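PDB 4PAR: uncharacterized protein from Acinetobacter baumannii, which cleaves DNA containing 5-hydroxymethylcytosine, pairing a Vsr-like endonuclease domain with an SRA-like domain that probably recognises the modified base. Local coordinates for residues Y12-N22 and F40-Q48. The protein carries 3 engineered substitutions. Residues are numbered along the deposited sequence; the frame is centred on the assembly and turned at random.
Sequences YVIRQLGRTKN and FTLKFVTQQ
The Y12 ring meets F44 O at its edge, near the ring plane, and one of its faces carries Q16 CG; the OH donates to that carbonyl at 2.6 Å. The F44 ring receives V13 CG1 at its edge, 4.0 Å from CZ, while Q16 CB and L17 CD2 approach CE1 obliquely. At the R19 guanidinium edge lies T46 OG1, which accepts from NE 2.7 Å away, almost in the guanidinium plane. The same hydroxyl donates to Q16 O, the carbonyl of the last residue of helix 7-16. Here the helix end is fastened to the start of strand 45-51, which lies between strands 113-114 and 57-64 in the mixed sheet of the PDDEXK-clan endonuclease domain. Bent at chi2 (-71°), the Q16 chain presents OE1 to T46 N (2.9 Å, nearly straight at 176°), and R19 NH2 reaches that oxygen from the opposite face of the amide. N278 takes up Q16 NE2 and R19 NH1. Extended beyond CG, Q47 runs antiparallel to R19, bringing OE1 to 3.4 Å from R19 CD, and its NE2 donates to T20 O at 3.0 Å from above the carbonyl plane. T20 itself packs on a phosphate of the bound DNA.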
loop_
_atom_site.group_PDB
_atom_site.type_symbol
_atom_site.label_atom_id
_atom_site.label_comp_id
_atom_site.label_asym_id
_atom_site.label_seq_id
_atom_site.Cartn_x
_atom_site.Cartn_y
_atom_site.Cartn_z
ATOM N N TYR F 12 19.421 -8.228 9.595
ATOM C CA TYR F 12 18.476 -8.646 10.625
ATOM C C TYR F 12 18.522 -7.728 11.849
ATOM O O TYR F 12 17.491 -7.202 12.279
ATOM C CB TYR F 12 18.754 -10.092 11.037
ATOM C CG TYR F 12 17.851 -10.611 12.135
ATOM C CD1 TYR F 12 16.597 -11.131 11.843
ATOM C CD2 TYR F 12 18.258 -10.593 13.462
ATOM C CE1 TYR F 12 15.773 -11.604 12.841
ATOM C CE2 TYR F 12 17.436 -11.066 14.466
ATOM C CZ TYR F 12 16.196 -11.570 14.151
ATOM O OH TYR F 12 15.380 -12.042 15.149
ATOM N N VAL F 13 19.719 -7.532 12.397
ATOM C CA VAL F 13 19.904 -6.674 13.561
ATOM C C VAL F 13 19.425 -5.246 13.301
ATOM O O VAL F 13 18.717 -4.669 14.122
ATOM C CB VAL F 13 21.377 -6.619 14.007
ATOM C CG1 VAL F 13 21.518 -5.715 15.220
ATOM C CG2 VAL F 13 21.879 -8.001 14.338
ATOM N N ILE F 14 19.811 -4.677 12.164
ATOM C CA ILE F 14 19.395 -3.319 11.835
ATOM C C ILE F 14 17.876 -3.200 11.774
ATOM O O ILE F 14 17.294 -2.272 12.344
ATOM C CB ILE F 14 19.991 -2.848 10.496
ATOM C CG1 ILE F 14 21.500 -2.693 10.624
ATOM C CG2 ILE F 14 19.402 -1.522 10.081
ATOM C CD1 ILE F 14 21.918 -2.012 11.885
ATOM N N ARG F 15 17.237 -4.147 11.095
ATOM C CA ARG F 15 15.786 -4.098 10.942
ATOM C C ARG F 15 15.028 -4.360 12.248
ATOM O O ARG F 15 13.942 -3.822 12.438
ATOM C CB ARG F 15 15.331 -5.087 9.867
ATOM C CG ARG F 15 15.873 -4.760 8.489
ATOM C CD ARG F 15 15.323 -5.697 7.444
ATOM N NE ARG F 15 13.915 -5.433 7.181
ATOM C CZ ARG F 15 13.192 -6.093 6.284
ATOM N NH1 ARG F 15 13.747 -7.061 5.565
ATOM N NH2 ARG F 15 11.914 -5.788 6.107
ATOM N N GLN F 16 15.582 -5.173 13.144
ATOM C CA GLN F 16 14.920 -5.412 14.428
ATOM C C GLN F 16 14.962 -4.163 15.299
ATOM O O GLN F 16 14.030 -3.892 16.052
ATOM C CB GLN F 16 15.556 -6.588 15.181
ATOM C CG GLN F 16 15.343 -7.962 14.539
ATOM C CD GLN F 16 13.910 -8.471 14.635
ATOM O OE1 GLN F 16 13.167 -8.127 15.554
ATOM N NE2 GLN F 16 13.523 -9.303 13.680
ATOM N N LEU F 17 16.050 -3.405 15.191
ATOM C CA LEU F 17 16.215 -2.183 15.965
ATOM C C LEU F 17 15.743 -0.968 15.169
ATOM O O LEU F 17 15.836 0.174 15.628
ATOM C CB LEU F 17 17.672 -2.017 16.389
ATOM C CG LEU F 17 18.205 -3.175 17.227
ATOM C CD1 LEU F 17 19.664 -2.998 17.561
ATOM C CD2 LEU F 17 17.396 -3.329 18.492
ATOM N N GLY F 18 15.237 -1.226 13.969
ATOM C CA GLY F 18 14.755 -0.174 13.097
ATOM C C GLY F 18 13.250 -0.115 12.922
ATOM O O GLY F 18 12.760 0.544 12.009
ATOM N N ARG F 19 12.510 -0.809 13.780
ATOM C CA ARG F 19 11.053 -0.825 13.667
ATOM C C ARG F 19 10.477 0.510 14.090
ATOM O O ARG F 19 11.052 1.198 14.934
ATOM C CB ARG F 19 10.437 -1.928 14.525
ATOM C CG ARG F 19 10.713 -3.342 14.075
ATOM C CD ARG F 19 9.946 -4.305 14.951
ATOM N NE ARG F 19 10.510 -5.650 14.947
ATOM C CZ ARG F 19 10.221 -6.567 14.034
ATOM N NH1 ARG F 19 9.389 -6.268 13.045
ATOM N NH2 ARG F 19 10.771 -7.773 14.106
ATOM N N THR F 20 9.335 0.870 13.510
ATOM C CA THR F 20 8.623 2.065 13.940
ATOM C C THR F 20 8.184 1.881 15.400
ATOM O O THR F 20 7.546 0.889 15.750
ATOM C CB THR F 20 7.415 2.376 13.016
ATOM O OG1 THR F 20 6.613 3.409 13.600
ATOM C CG2 THR F 20 6.562 1.144 12.791
ATOM N N LYS F 21 8.554 2.842 16.245
ATOM C CA LYS F 21 8.415 2.718 17.697
ATOM C C LYS F 21 6.970 2.677 18.172
ATOM O O LYS F 21 6.147 3.495 17.763
ATOM C CB LYS F 21 9.139 3.874 18.394
ATOM C CG LYS F 21 10.652 3.819 18.292
ATOM C CD LYS F 21 11.280 5.151 18.687
ATOM C CE LYS F 21 10.857 5.577 20.084
ATOM N NZ LYS F 21 11.276 4.594 21.123
ATOM N N ASN F 22 6.666 1.711 19.031
ATOM C CA ASN F 22 5.377 1.669 19.708
ATOM C C ASN F 22 5.361 2.590 20.919
ATOM O O ASN F 22 4.392 3.305 21.166
ATOM C CB ASN F 22 5.044 0.242 20.123
ATOM C CG ASN F 22 4.789 -0.654 18.939
ATOM O OD1 ASN F 22 4.258 -0.210 17.921
ATOM N ND2 ASN F 22 5.169 -1.921 19.058
ATOM N N PHE F 40 25.930 -11.974 20.264
ATOM C CA PHE F 40 25.062 -12.277 19.135
ATOM C C PHE F 40 24.883 -13.772 18.886
ATOM O O PHE F 40 24.239 -14.177 17.921
ATOM C CB PHE F 40 25.572 -11.555 17.894
ATOM C CG PHE F 40 25.400 -10.069 17.980
ATOM C CD1 PHE F 40 26.392 -9.275 18.530
ATOM C CD2 PHE F 40 24.221 -9.472 17.568
ATOM C CE1 PHE F 40 26.225 -7.908 18.635
ATOM C CE2 PHE F 40 24.048 -8.109 17.670
ATOM C CZ PHE F 40 25.052 -7.326 18.204
ATOM N N THR F 41 25.435 -14.595 19.770
ATOM C CA THR F 41 25.032 -15.994 19.806
ATOM C C THR F 41 23.602 -16.062 20.345
ATOM O O THR F 41 22.944 -17.101 20.271
ATOM C CB THR F 41 25.968 -16.854 20.676
ATOM O OG1 THR F 41 25.887 -16.427 22.041
ATOM C CG2 THR F 41 27.405 -16.737 20.192
ATOM N N LEU F 42 23.135 -14.937 20.882
ATOM C CA LEU F 42 21.774 -14.805 21.386
ATOM C C LEU F 42 20.850 -14.177 20.350
ATOM O O LEU F 42 20.986 -13.002 20.024
ATOM C CB LEU F 42 21.758 -13.958 22.658
ATOM C CG LEU F 42 21.809 -14.670 24.009
ATOM C CD1 LEU F 42 22.911 -15.715 24.045
ATOM C CD2 LEU F 42 22.010 -13.642 25.107
ATOM N N LYS F 43 19.903 -14.953 19.839
ATOM C CA LYS F 43 18.919 -14.406 18.916
ATOM C C LYS F 43 17.958 -13.530 19.698
ATOM O O LYS F 43 17.659 -13.820 20.857
ATOM C CB LYS F 43 18.168 -15.521 18.179
ATOM C CG LYS F 43 17.177 -15.023 17.137
ATOM C CD LYS F 43 16.536 -16.166 16.362
ATOM C CE LYS F 43 15.498 -15.647 15.375
ATOM N NZ LYS F 43 14.868 -16.738 14.577
ATOM N N PHE F 44 17.493 -12.449 19.081
ATOM C CA PHE F 44 16.517 -11.582 19.732
ATOM C C PHE F 44 15.474 -11.073 18.743
ATOM O O PHE F 44 15.724 -10.999 17.537
ATOM C CB PHE F 44 17.209 -10.408 20.428
ATOM C CG PHE F 44 17.878 -9.444 19.487
ATOM C CD1 PHE F 44 17.166 -8.401 18.914
ATOM C CD2 PHE F 44 19.219 -9.566 19.196
ATOM C CE1 PHE F 44 17.775 -7.522 18.060
ATOM C CE2 PHE F 44 19.832 -8.684 18.337
ATOM C CZ PHE F 44 19.110 -7.662 17.769
ATOM N N VAL F 45 14.298 -10.736 19.264
ATOM C CA VAL F 45 13.200 -10.229 18.445
ATOM C C VAL F 45 12.587 -9.005 19.124
ATOM O O VAL F 45 12.368 -9.008 20.336
ATOM C CB VAL F 45 12.096 -11.300 18.226
ATOM C CG1 VAL F 45 11.075 -10.824 17.205
ATOM C CG2 VAL F 45 12.695 -12.619 17.795
ATOM N N THR F 46 12.315 -7.959 18.351
ATOM C CA THR F 46 11.627 -6.785 18.887
ATOM C C THR F 46 10.160 -6.767 18.483
ATOM O O THR F 46 9.809 -7.171 17.376
ATOM C CB THR F 46 12.269 -5.464 18.418
ATOM O OG1 THR F 46 12.314 -5.434 16.986
ATOM C CG2 THR F 46 13.673 -5.307 18.988
ATOM N N GLN F 47 9.315 -6.288 19.388
ATOM C CA GLN F 47 7.882 -6.190 19.145
ATOM C C GLN F 47 7.287 -7.561 18.857
ATOM O O GLN F 47 6.521 -7.738 17.910
ATOM C CB GLN F 47 7.597 -5.224 18.001
ATOM C CG GLN F 47 8.143 -3.847 18.256
ATOM C CD GLN F 47 7.728 -2.860 17.203
ATOM O OE1 GLN F 47 6.971 -3.193 16.291
ATOM N NE2 GLN F 47 8.219 -1.629 17.318
ATOM N N GLN F 48 7.651 -8.527 19.692
ATOM C CA GLN F 48 7.158 -9.885 19.537
ATOM C C GLN F 48 5.727 -9.965 20.015
ATOM O O GLN F 48 5.440 -9.629 21.167
ATOM C CB GLN F 48 8.028 -10.874 20.312
ATOM C CG GLN F 48 7.481 -12.284 20.340
ATOM C CD GLN F 48 7.427 -12.921 18.971
ATOM O OE1 GLN F 48 8.438 -13.023 18.279
ATOM N NE2 GLN F 48 6.239 -13.353 18.568
#